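Local coordinates for protein gastrodianin-4 (Gastrodia elata, PDB 1XD6) that probably binds mannose as a monomeric monocot lectin of the bulb-type family and has a likely antifungal role, at residues D2-N5 / S9-A12; L62-Y65 / M71-S74. One frame throughout, in Å; residues are numbered along the deposited sequence.

How the interactions relate
Interaction 1 (2-5 with 9-12) joins two different four-stranded sheets of the beta-prism II (bulb-type lectin) fold, whereas interaction 2 (62-65 with 71-74) ties neighbouring strands within one of them. Both reach the same sheet, since 9-10 and 69-73 are its two outermost strands in this chain; their centres lie about 13 Å apart and their nearest atoms about 5 Å, without touching. Between sheets there is no hydrogen bond across the segments, and L4 meets L10 and the backbone of exposed S9; inside the hairpin, backbone bonds set the register and side chains pack along it. Each is partly buried: L4 is the buried residue of interaction 1, and L62, V63 and I64 those of interaction 2.

Interaction 1. Residues D2-N5 / S9-A12; sequences DRLN and SLGA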
# COMPACT_ATOMS: atom_id res chain seq x y z
N ASP A 2 -1.49 -9.42 -6.83
CA ASP A 2 -1.67 -9.41 -5.38
C ASP A 2 -0.51 -8.72 -4.66
O ASP A 2 -0.53 -8.56 -3.44
CB ASP A 2 -1.88 -10.84 -4.84
CG ASP A 2 -0.63 -11.72 -4.96
OD1 ASP A 2 0.21 -11.49 -5.85
OD2 ASP A 2 -0.42 -12.69 -4.20
N ARG A 3 0.51 -8.34 -5.40
CA ARG A 3 1.72 -7.79 -4.79
C ARG A 3 2.39 -6.68 -5.59
O ARG A 3 2.24 -6.58 -6.81
CB ARG A 3 2.72 -8.90 -4.45
CG ARG A 3 3.36 -9.62 -5.64
CD ARG A 3 4.01 -10.97 -5.25
NE ARG A 3 2.99 -12.00 -4.96
CZ ARG A 3 3.22 -13.17 -4.35
NH1 ARG A 3 4.44 -13.51 -3.96
NH2 ARG A 3 2.21 -14.01 -4.15
N LEU A 4 3.12 -5.83 -4.86
CA LEU A 4 3.83 -4.70 -5.44
C LEU A 4 5.27 -4.75 -4.95
O LEU A 4 5.52 -4.65 -3.75
CB LEU A 4 3.17 -3.39 -4.99
CG LEU A 4 3.67 -2.05 -5.54
CD1 LEU A 4 3.60 -1.98 -7.08
CD2 LEU A 4 2.88 -0.91 -4.95
N ASN A 5 6.19 -4.92 -5.88
CA ASN A 5 7.61 -4.95 -5.58
C ASN A 5 8.23 -3.58 -5.35
O ASN A 5 7.77 -2.57 -5.91
CB ASN A 5 8.39 -5.69 -6.69
CG ASN A 5 7.92 -7.12 -6.89
OD1 ASN A 5 7.69 -7.86 -5.93
ND2 ASN A 5 7.76 -7.52 -8.15
N SER A 9 5.23 1.45 -8.40
CA SER A 9 4.21 2.30 -7.84
C SER A 9 2.85 1.94 -8.43
O SER A 9 2.77 1.29 -9.47
CB SER A 9 4.57 3.78 -8.07
OG SER A 9 4.80 4.04 -9.44
N LEU A 10 1.80 2.32 -7.72
CA LEU A 10 0.45 2.27 -8.25
C LEU A 10 0.00 3.70 -8.53
O LEU A 10 0.07 4.55 -7.64
CB LEU A 10 -0.52 1.63 -7.23
CG LEU A 10 -0.33 0.14 -6.94
CD1 LEU A 10 -1.39 -0.32 -5.94
CD2 LEU A 10 -0.40 -0.68 -8.22
N GLY A 11 -0.46 3.96 -9.75
CA GLY A 11 -1.05 5.24 -10.10
C GLY A 11 -2.44 5.39 -9.52
O GLY A 11 -2.93 4.47 -8.83
N ALA A 12 -3.09 6.52 -9.78
CA ALA A 12 -4.48 6.74 -9.35
C ALA A 12 -5.36 5.67 -9.97
O ALA A 12 -5.29 5.42 -11.18
CB ALA A 12 -4.96 8.12 -9.74
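L4 reaches across and meets the side chain of L10 and the backbone of S9 through its two methyl branches. CD2 of L4 comes up against CG of L10 at 3.9 Å, the two leucine side chains crossing obliquely, while CD1 of L4 lies over the backbone of S9, 4.0 Å from its N and 4.1 Å from its O. With chi1 at -176° CG of L4 stands opposite the backbone N, which carries both methyls out toward strand 9-10. S9 contributes backbone, its CB pointing away from 2-5. No hydrogen bond links the segments, and the CA atoms of L4 and S9 are 7.4 Å apart, too far for paired strands.

The polar part is local to 2-5. R3 grips the carboxylate of D2 side-on: NE reaches OD1 of D2 at 3.0 Å, almost straight at 177°, and NH2 of R3 meets the syn lone pair of OD2 of D2 at 2.9 Å.

Strand 3-5 pairs with strand 84-87, L4 bonding to L85 through the backbone, whereas L10 bonds likewise to L54 of strand 52-56. The leucine contact thus bridges outermost strands of two of the three sheets.

Interaction 2. Residues L62-Y65 / M71-S74; sequences LVIY and MWAS
Strands 62-65 and 71-73 run antiparallel (176°), their axes 4.7 Å apart at closest, V63 and A73 forming a non-hydrogen-bonded pair. N of I64 bonds to O of W72 at 3.0 Å, but O of I64 takes N of M71, at 2.7 Å and nearly straight (178°); M71 and W72 thus both stand opposite I64, as in a classic beta bulge, which sets both side chains beside it. At the other end N of S74 donates to O of L62 in the carbonyl plane, and OG of S74, in place of a carbonyl, accepts N of L62 at 2.8 Å. A chi1 of 56°, setting OG between backbone N and carbonyl carbon, brings the hydroxyl to that N-H, and hydrogen bonds with N61 and T76 hold it further.

CD1 of I64 packs against CB of W72 at 3.8 Å and reaches the indole obliquely. CG2 of I64 meets CB of M71, the two side chains crossing at about a right angle, and the bent methionine chain leads away.

The hairpin forms one side of its four-stranded sheet: V63 and Y65 bond through the backbone to strand 52-56, and W72 rests against W104 of strand 102-105 in another sheet.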
# COMPACT_ATOMS: atom_id res chain seq x y z
N LEU A 62 6.39 2.39 2.60
CA LEU A 62 5.26 2.59 1.70
C LEU A 62 4.86 4.07 1.79
O LEU A 62 4.63 4.55 2.87
CB LEU A 62 4.10 1.69 2.12
CG LEU A 62 2.93 1.55 1.15
CD1 LEU A 62 3.40 0.90 -0.14
CD2 LEU A 62 1.77 0.77 1.83
N VAL A 63 4.83 4.78 0.66
CA VAL A 63 4.61 6.23 0.69
C VAL A 63 3.63 6.67 -0.39
O VAL A 63 3.76 6.27 -1.55
CB VAL A 63 5.95 7.04 0.52
CG1 VAL A 63 5.70 8.56 0.69
CG2 VAL A 63 7.04 6.55 1.47
N ILE A 64 2.66 7.49 0.00
CA ILE A 64 1.78 8.18 -0.95
C ILE A 64 2.43 9.52 -1.31
O ILE A 64 2.74 10.31 -0.43
CB ILE A 64 0.38 8.41 -0.33
CG1 ILE A 64 -0.29 7.08 0.06
CG2 ILE A 64 -0.54 9.21 -1.30
CD1 ILE A 64 -1.56 7.23 0.96
N TYR A 65 2.64 9.75 -2.61
CA TYR A 65 3.16 11.01 -3.15
C TYR A 65 2.09 11.76 -3.93
O TYR A 65 1.23 11.14 -4.58
CB TYR A 65 4.37 10.80 -4.08
CG TYR A 65 5.63 10.42 -3.37
CD1 TYR A 65 6.43 11.39 -2.78
CD2 TYR A 65 6.01 9.09 -3.24
CE1 TYR A 65 7.60 11.05 -2.11
CE2 TYR A 65 7.16 8.73 -2.56
CZ TYR A 65 7.95 9.71 -2.00
OH TYR A 65 9.09 9.37 -1.32
N MET A 71 2.55 12.45 1.20
CA MET A 71 1.26 12.69 1.84
C MET A 71 1.11 11.82 3.09
O MET A 71 0.43 12.20 4.06
CB MET A 71 0.13 12.38 0.87
CG MET A 71 0.06 13.31 -0.35
SD MET A 71 -0.29 15.03 0.12
CE MET A 71 1.30 15.78 -0.04
N TRP A 72 1.76 10.66 3.07
CA TRP A 72 1.59 9.62 4.08
C TRP A 72 2.71 8.62 3.92
O TRP A 72 3.10 8.32 2.80
CB TRP A 72 0.25 8.92 3.87
CG TRP A 72 -0.06 7.83 4.86
CD1 TRP A 72 -0.75 7.96 6.04
CD2 TRP A 72 0.29 6.44 4.75
NE1 TRP A 72 -0.84 6.74 6.67
CE2 TRP A 72 -0.22 5.79 5.90
CE3 TRP A 72 0.97 5.68 3.79
CZ2 TRP A 72 -0.06 4.42 6.12
CZ3 TRP A 72 1.14 4.31 4.02
CH2 TRP A 72 0.62 3.69 5.17
N ALA A 73 3.22 8.10 5.03
CA ALA A 73 4.26 7.07 5.01
C ALA A 73 4.00 6.01 6.07
O ALA A 73 3.50 6.31 7.17
CB ALA A 73 5.64 7.70 5.22
N SER A 74 4.40 4.78 5.76
CA SER A 74 4.29 3.67 6.70
C SER A 74 5.31 3.81 7.85
O SER A 74 5.15 3.17 8.90
CB SER A 74 4.49 2.34 5.98
OG SER A 74 5.73 2.35 5.29